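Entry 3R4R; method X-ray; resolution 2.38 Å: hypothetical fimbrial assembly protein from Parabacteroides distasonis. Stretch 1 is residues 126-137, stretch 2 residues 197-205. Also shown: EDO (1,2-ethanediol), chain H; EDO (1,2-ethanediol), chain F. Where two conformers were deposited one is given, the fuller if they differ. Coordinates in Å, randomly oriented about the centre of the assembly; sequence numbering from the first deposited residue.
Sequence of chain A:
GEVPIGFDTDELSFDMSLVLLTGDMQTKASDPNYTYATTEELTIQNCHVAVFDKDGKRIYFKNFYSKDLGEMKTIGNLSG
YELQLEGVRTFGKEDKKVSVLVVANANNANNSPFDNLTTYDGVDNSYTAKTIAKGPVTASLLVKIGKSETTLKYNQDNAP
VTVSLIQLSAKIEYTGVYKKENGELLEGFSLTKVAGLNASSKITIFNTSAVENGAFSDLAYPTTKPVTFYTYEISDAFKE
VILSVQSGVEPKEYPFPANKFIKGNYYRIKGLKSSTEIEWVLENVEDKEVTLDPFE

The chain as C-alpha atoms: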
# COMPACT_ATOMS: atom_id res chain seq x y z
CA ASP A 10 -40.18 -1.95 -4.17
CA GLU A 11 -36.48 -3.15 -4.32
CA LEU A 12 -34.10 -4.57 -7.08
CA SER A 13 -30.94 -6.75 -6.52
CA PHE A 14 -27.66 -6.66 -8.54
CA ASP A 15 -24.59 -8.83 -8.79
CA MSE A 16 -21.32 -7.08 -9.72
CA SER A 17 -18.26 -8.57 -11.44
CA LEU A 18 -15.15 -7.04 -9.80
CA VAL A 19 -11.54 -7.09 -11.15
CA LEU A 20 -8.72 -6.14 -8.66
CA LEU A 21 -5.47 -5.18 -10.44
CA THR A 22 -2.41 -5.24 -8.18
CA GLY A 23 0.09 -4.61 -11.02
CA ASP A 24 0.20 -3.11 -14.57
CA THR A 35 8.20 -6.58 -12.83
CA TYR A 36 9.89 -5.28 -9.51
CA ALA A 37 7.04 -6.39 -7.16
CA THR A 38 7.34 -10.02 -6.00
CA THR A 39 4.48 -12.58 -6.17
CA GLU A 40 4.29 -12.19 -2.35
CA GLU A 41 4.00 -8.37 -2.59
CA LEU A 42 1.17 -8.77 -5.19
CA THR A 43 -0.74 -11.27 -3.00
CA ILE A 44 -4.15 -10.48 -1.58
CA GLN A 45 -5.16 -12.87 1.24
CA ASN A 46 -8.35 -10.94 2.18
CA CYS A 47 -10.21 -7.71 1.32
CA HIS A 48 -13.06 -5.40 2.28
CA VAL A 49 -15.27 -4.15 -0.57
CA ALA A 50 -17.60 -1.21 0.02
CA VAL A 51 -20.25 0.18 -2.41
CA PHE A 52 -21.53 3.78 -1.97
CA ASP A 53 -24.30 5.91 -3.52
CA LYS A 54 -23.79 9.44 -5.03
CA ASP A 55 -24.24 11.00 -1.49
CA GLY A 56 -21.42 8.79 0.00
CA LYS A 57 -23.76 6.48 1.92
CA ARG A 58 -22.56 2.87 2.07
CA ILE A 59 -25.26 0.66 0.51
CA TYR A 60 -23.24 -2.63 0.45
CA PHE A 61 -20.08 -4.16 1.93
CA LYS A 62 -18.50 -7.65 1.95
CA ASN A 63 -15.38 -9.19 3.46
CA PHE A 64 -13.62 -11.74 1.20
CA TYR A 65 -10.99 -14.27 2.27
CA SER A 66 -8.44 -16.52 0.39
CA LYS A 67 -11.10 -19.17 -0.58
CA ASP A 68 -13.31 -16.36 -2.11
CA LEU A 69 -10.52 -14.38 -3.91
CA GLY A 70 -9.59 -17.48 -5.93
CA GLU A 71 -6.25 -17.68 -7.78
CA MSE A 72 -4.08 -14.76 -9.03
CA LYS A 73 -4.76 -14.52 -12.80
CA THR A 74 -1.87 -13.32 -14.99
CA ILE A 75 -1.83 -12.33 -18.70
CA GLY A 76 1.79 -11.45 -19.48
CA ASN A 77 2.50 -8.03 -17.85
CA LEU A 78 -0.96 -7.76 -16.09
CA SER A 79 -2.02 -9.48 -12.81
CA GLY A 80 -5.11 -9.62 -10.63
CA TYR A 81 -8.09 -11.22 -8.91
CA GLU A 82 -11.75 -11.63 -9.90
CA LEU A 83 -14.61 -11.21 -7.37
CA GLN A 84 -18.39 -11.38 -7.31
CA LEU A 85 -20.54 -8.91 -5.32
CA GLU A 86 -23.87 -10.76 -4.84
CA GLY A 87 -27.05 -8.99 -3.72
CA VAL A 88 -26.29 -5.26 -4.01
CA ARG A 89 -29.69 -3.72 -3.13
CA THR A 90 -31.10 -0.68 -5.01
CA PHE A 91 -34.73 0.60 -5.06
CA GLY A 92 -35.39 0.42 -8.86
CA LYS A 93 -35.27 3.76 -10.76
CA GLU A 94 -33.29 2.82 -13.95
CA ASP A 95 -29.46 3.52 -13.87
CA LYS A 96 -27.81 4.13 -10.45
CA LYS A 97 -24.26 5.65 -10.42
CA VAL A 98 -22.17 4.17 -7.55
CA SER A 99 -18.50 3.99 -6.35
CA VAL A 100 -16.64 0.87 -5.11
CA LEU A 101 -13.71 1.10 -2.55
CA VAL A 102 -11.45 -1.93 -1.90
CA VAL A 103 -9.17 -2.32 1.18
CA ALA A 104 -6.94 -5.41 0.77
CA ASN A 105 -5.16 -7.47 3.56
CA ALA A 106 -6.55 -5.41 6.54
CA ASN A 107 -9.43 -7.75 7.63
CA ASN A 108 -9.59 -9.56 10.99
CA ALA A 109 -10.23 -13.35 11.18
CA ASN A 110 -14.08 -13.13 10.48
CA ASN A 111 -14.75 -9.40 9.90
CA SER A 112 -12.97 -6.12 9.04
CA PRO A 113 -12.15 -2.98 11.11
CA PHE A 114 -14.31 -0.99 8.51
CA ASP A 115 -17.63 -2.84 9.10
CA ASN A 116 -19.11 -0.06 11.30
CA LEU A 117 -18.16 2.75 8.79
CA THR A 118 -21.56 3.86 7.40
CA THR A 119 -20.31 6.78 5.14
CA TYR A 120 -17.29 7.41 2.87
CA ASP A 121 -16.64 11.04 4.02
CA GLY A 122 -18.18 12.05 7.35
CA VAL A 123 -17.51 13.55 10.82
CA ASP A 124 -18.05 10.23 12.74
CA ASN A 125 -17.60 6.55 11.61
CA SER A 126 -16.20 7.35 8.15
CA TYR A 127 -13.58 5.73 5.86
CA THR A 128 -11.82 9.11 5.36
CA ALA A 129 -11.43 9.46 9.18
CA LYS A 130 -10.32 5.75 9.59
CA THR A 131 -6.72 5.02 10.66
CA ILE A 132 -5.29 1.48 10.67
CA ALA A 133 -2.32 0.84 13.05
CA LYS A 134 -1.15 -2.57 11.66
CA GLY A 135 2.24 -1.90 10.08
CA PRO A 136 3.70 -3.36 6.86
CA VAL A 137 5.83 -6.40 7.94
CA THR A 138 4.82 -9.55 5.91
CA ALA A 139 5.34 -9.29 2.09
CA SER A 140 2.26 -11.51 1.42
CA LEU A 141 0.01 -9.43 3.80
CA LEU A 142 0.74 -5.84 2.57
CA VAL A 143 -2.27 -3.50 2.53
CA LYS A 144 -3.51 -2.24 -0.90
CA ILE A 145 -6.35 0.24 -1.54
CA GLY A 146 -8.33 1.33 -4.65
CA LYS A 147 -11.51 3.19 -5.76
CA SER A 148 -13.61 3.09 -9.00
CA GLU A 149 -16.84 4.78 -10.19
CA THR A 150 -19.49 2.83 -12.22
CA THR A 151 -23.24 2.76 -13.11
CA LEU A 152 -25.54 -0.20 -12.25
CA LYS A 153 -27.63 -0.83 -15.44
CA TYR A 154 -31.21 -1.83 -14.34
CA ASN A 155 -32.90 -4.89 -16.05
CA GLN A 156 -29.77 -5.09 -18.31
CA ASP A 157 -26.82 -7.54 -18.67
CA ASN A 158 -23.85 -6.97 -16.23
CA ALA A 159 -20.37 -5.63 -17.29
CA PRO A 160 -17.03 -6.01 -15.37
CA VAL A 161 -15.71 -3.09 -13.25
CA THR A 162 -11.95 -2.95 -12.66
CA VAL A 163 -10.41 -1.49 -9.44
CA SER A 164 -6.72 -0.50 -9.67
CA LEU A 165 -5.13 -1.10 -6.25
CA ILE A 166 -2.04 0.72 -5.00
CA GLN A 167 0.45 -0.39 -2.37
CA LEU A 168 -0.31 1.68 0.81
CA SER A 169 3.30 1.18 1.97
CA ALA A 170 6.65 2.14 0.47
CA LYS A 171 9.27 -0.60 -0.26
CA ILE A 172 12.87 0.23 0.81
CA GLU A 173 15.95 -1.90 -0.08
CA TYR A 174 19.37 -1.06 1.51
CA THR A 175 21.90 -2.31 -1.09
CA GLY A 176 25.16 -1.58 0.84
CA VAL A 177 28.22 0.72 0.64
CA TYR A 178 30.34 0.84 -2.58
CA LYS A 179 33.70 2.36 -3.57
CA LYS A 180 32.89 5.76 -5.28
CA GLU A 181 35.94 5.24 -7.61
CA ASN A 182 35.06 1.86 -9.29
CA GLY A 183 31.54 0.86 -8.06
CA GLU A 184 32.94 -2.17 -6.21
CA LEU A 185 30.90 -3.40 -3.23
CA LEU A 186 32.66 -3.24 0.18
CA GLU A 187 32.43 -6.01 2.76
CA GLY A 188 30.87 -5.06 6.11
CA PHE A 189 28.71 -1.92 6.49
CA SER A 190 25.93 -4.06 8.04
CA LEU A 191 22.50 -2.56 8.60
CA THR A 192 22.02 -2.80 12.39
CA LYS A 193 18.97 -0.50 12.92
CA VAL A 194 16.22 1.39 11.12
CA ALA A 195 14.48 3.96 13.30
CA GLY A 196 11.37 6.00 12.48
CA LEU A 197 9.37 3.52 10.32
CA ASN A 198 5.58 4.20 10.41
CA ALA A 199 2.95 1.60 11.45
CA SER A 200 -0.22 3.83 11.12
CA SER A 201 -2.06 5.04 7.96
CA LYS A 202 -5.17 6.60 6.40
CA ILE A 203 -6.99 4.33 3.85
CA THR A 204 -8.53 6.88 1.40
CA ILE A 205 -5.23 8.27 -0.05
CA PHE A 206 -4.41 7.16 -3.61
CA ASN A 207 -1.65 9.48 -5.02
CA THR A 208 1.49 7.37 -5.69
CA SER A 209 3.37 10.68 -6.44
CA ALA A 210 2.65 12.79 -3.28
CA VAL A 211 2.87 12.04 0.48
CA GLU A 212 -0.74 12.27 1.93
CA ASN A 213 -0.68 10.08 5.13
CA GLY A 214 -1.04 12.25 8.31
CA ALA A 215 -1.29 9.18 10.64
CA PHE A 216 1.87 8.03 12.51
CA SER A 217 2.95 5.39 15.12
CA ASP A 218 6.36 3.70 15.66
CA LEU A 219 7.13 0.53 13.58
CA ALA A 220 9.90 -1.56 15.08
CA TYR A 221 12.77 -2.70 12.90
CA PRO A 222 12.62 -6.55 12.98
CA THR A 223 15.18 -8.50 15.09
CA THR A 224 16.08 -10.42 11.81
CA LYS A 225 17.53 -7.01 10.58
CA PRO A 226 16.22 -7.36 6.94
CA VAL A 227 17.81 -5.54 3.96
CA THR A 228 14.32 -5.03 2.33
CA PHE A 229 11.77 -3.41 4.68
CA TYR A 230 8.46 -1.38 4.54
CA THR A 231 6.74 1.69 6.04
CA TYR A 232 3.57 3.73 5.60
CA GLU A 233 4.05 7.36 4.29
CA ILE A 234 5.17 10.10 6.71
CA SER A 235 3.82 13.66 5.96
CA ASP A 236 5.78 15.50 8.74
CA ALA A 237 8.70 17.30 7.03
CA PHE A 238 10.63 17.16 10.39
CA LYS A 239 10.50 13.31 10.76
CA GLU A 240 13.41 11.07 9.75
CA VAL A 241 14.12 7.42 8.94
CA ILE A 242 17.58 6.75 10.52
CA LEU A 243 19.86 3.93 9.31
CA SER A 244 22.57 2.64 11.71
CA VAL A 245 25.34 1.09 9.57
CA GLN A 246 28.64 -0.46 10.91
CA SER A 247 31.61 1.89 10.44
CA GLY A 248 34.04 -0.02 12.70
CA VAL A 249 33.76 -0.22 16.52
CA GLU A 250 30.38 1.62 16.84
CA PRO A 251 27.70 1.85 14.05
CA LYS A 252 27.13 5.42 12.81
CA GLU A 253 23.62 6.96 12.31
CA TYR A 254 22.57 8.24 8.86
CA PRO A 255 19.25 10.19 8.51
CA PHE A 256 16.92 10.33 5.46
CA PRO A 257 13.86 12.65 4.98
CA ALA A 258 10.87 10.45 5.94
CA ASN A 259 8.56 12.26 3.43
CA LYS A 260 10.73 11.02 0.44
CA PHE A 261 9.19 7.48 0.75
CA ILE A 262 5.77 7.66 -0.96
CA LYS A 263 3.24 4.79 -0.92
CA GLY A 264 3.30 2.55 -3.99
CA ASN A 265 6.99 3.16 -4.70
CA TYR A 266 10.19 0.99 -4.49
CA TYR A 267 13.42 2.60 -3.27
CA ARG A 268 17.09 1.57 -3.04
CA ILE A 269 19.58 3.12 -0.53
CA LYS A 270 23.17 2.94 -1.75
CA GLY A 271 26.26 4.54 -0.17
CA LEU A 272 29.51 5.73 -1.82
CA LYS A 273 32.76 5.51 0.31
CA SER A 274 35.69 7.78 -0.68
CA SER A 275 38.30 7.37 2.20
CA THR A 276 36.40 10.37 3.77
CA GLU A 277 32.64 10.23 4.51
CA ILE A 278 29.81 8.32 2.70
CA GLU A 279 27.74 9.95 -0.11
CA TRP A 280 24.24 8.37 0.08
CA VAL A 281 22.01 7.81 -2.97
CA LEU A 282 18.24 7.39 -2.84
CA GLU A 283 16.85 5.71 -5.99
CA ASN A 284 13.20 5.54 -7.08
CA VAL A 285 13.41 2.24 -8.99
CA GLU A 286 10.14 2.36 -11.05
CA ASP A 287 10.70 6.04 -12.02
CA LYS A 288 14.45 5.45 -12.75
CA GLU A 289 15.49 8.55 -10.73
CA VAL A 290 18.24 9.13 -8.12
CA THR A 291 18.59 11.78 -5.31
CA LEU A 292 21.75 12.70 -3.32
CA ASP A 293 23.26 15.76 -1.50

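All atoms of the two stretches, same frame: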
# COMPACT_ATOMS: atom_id res chain seq x y z
N SER A 126 -16.43 7.23 9.59
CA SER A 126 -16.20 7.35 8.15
C SER A 126 -14.87 6.70 7.74
O SER A 126 -13.96 6.55 8.57
CB SER A 126 -16.21 8.81 7.73
OG SER A 126 -15.26 9.58 8.45
N TYR A 127 -14.78 6.32 6.45
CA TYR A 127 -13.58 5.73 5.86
C TYR A 127 -12.48 6.75 5.75
O TYR A 127 -11.32 6.38 5.89
CB TYR A 127 -13.88 5.13 4.48
CG TYR A 127 -14.62 3.81 4.53
CD1 TYR A 127 -16.01 3.78 4.57
CD2 TYR A 127 -13.94 2.60 4.44
CE1 TYR A 127 -16.70 2.57 4.55
CE2 TYR A 127 -14.62 1.39 4.39
CZ TYR A 127 -16.00 1.38 4.45
OH TYR A 127 -16.68 0.19 4.48
N THR A 128 -12.83 8.04 5.48
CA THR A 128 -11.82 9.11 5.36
C THR A 128 -11.18 9.41 6.73
O THR A 128 -10.02 9.81 6.77
CB THR A 128 -12.41 10.37 4.74
OG1 THR A 128 -13.61 10.71 5.45
CG2 THR A 128 -12.70 10.21 3.25
N ALA A 129 -11.93 9.22 7.83
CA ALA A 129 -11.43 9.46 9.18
C ALA A 129 -10.65 8.23 9.72
O ALA A 129 -9.83 8.38 10.64
CB ALA A 129 -12.58 9.79 10.12
N LYS A 130 -10.91 7.02 9.15
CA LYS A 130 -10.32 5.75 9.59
C LYS A 130 -8.79 5.73 9.43
O LYS A 130 -8.23 6.11 8.39
CB LYS A 130 -10.92 4.55 8.82
CG LYS A 130 -10.46 3.16 9.30
CD LYS A 130 -10.86 2.85 10.76
CE LYS A 130 -10.34 1.53 11.26
NZ LYS A 130 -10.82 1.28 12.63
N THR A 131 -8.15 5.25 10.50
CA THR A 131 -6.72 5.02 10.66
C THR A 131 -6.53 3.58 11.09
O THR A 131 -7.15 3.15 12.08
CB THR A 131 -6.08 6.02 11.65
OG1 THR A 131 -6.19 7.34 11.14
CG2 THR A 131 -4.60 5.71 11.93
N ILE A 132 -5.68 2.84 10.33
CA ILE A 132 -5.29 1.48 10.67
C ILE A 132 -3.88 1.58 11.26
O ILE A 132 -3.09 2.40 10.78
CB ILE A 132 -5.40 0.47 9.48
CG1 ILE A 132 -4.47 0.83 8.27
CG2 ILE A 132 -6.88 0.27 9.07
CD1 ILE A 132 -4.50 -0.08 7.10
N ALA A 133 -3.60 0.80 12.33
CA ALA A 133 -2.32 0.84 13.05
C ALA A 133 -1.54 -0.49 12.93
O ALA A 133 -0.66 -0.76 13.76
CB ALA A 133 -2.57 1.14 14.52
N LYS A 134 -1.85 -1.30 11.90
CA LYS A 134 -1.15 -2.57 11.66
C LYS A 134 -0.16 -2.34 10.51
O LYS A 134 -0.54 -2.28 9.33
CB LYS A 134 -2.10 -3.76 11.39
CG LYS A 134 -2.84 -4.17 12.68
CD LYS A 134 -3.67 -5.42 12.58
CE LYS A 134 -4.35 -5.71 13.90
NZ LYS A 134 -5.24 -6.91 13.84
N GLY A 135 1.10 -2.19 10.93
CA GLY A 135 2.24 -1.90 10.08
C GLY A 135 2.62 -2.91 9.02
O GLY A 135 2.40 -4.11 9.19
N PRO A 136 3.25 -2.44 7.92
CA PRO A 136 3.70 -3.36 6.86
C PRO A 136 4.92 -4.19 7.30
O PRO A 136 5.98 -3.64 7.57
CB PRO A 136 4.04 -2.42 5.70
CG PRO A 136 4.31 -1.11 6.31
CD PRO A 136 3.57 -1.03 7.61
N VAL A 137 4.76 -5.52 7.46
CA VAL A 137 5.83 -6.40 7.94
C VAL A 137 6.00 -7.64 7.03
O VAL A 137 7.11 -7.99 6.66
CB VAL A 137 5.61 -6.89 9.42
CG1 VAL A 137 6.87 -7.62 9.93
CG2 VAL A 137 5.25 -5.75 10.35
N LEU A 197 10.33 4.15 11.25
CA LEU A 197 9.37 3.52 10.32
C LEU A 197 7.97 3.70 10.90
O LEU A 197 7.83 3.71 12.13
CB LEU A 197 9.71 2.02 10.07
CG LEU A 197 11.07 1.73 9.43
CD1 LEU A 197 11.37 0.26 9.41
CD2 LEU A 197 11.19 2.34 8.02
N ASN A 198 6.96 3.90 10.02
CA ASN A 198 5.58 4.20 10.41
C ASN A 198 4.68 2.98 10.30
O ASN A 198 4.65 2.32 9.26
CB ASN A 198 5.02 5.32 9.52
CG ASN A 198 3.63 5.81 9.88
OD1 ASN A 198 3.03 5.42 10.88
ND2 ASN A 198 3.10 6.72 9.07
N ALA A 199 3.88 2.73 11.36
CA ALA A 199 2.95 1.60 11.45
C ALA A 199 1.47 2.04 11.31
O ALA A 199 0.62 1.18 11.22
CB ALA A 199 3.14 0.89 12.78
N SER A 200 1.17 3.33 11.25
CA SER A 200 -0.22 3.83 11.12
C SER A 200 -0.48 4.53 9.77
O SER A 200 0.43 5.13 9.18
CB SER A 200 -0.55 4.79 12.24
OG SER A 200 -0.67 4.07 13.46
N SER A 201 -1.72 4.42 9.25
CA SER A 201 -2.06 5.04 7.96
C SER A 201 -3.53 5.28 7.79
O SER A 201 -4.36 4.59 8.40
CB SER A 201 -1.59 4.17 6.80
OG SER A 201 -1.79 4.79 5.54
N LYS A 202 -3.84 6.27 6.92
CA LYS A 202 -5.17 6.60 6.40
C LYS A 202 -5.41 5.63 5.21
O LYS A 202 -4.45 5.15 4.62
CB LYS A 202 -5.25 8.09 6.03
CG LYS A 202 -5.18 9.04 7.23
CD LYS A 202 -6.52 9.16 8.03
CE LYS A 202 -6.44 10.08 9.22
NZ LYS A 202 -6.08 11.48 8.85
N ILE A 203 -6.66 5.33 4.88
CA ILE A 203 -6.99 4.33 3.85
C ILE A 203 -7.75 4.92 2.64
O ILE A 203 -8.34 4.15 1.87
CB ILE A 203 -7.86 3.18 4.48
CG1 ILE A 203 -9.16 3.76 5.15
CG2 ILE A 203 -7.02 2.33 5.46
CD1 ILE A 203 -10.22 2.76 5.51
N THR A 204 -7.77 6.24 2.48
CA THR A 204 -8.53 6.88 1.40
C THR A 204 -7.62 7.75 0.51
O THR A 204 -8.11 8.63 -0.22
CB THR A 204 -9.66 7.73 2.00
OG1 THR A 204 -9.14 8.73 2.90
CG2 THR A 204 -10.78 6.92 2.60
N ILE A 205 -6.29 7.52 0.61
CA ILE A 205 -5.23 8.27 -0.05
C ILE A 205 -4.68 7.42 -1.20
O ILE A 205 -4.25 6.29 -0.98
CB ILE A 205 -4.16 8.71 0.99
CG1 ILE A 205 -3.74 7.51 1.89
CG2 ILE A 205 -4.76 9.85 1.86
CD1 ILE A 205 -2.63 7.74 2.79
C1 EDO H . -7.56 -1.42 13.04
O1 EDO H . -7.97 -0.16 13.61
C2 EDO H . -6.05 -1.51 12.82
O2 EDO H . -5.31 -1.48 14.06
C1 EDO F . 9.41 -3.30 8.96
O1 EDO F . 8.35 -3.81 9.79
C2 EDO F . 9.96 -4.40 8.06
O2 EDO F . 9.24 -4.50 6.83
O HOH W 1 -8.78 7.28 6.02

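Ile203 gives up more surface to the other stretch than any other residue of this contact. Its CA-to-CB bond points toward stretch 1, and its branched, wholly apolar side chain spreads over three residues there. Ile203 CD1 lies 3.9 Å from Tyr127 CD2, at the edge of the ring and near its plane, and 3.8 Å from Lys130 CG. On another side, Ile203 CG2 meets Ile132 CD1 at 3.9 Å. Isoleucine suits the site because its two branches reach different neighbours at van der Waals distance, in a buried setting where no polar atom of the side chain needs a partner. For Lys130 the contact engages the aliphatic part of the chain; its end leads away, and Lys130 NZ makes a weak hydrogen bond of 3.3 Å to O1 of the chain H ethanediol, probably a leftover of the crystallisation liquor.

Ile132 also anchors the backbone pairing. Ile132 N donates to Ser201 O at 2.9 Å, and Ser201 N donates back to Ile132 O at 2.9 Å, the reciprocal pair expected of an antiparallel bridge. The side chains of Ile132 and Ser201 fall on the same face. The carbonyls serve CH groups as well: Thr131 CA approaches Ser201 O at 3.3 Å, and Ser200 CA approaches Ile132 O at 3.2 Å. Ser201 is small, and Ser201 OG turns back to donate to Lys202 O at 2.8 Å, so a buried hydroxyl is satisfied within its own stretch.

Lys202 contributes through its long methylene chain. Lys202 CD comes within 3.5 Å of Lys130 O, and Lys202 CE within 3.4 Å of Thr131 OG1. A lysine fits this partly exposed place because its carbons can cover the neighbouring backbone while the chain extends to its charged end.

Thr204, also directed toward stretch 1, packs its methyl CG2 3.4 Å from Tyr127 O and 3.9 Å from Thr128 CG2. Residues 127-129 have helical phi and psi, and around this turn water 1 lies 2.7 Å from both Tyr127 O and Lys130 O, within hydrogen-bonding reach of each, and accepts from Ile203 N at 3.1 Å. The water thus links the stretches where direct backbone bonds are absent.

Beyond the bridge the two stretches remain close. Gly135 and Ala199 have CA atoms 3.8 Å apart, and a CB on Gly135 would lie about 3.2 Å from Ala199 CB, a tight approach that glycine avoids.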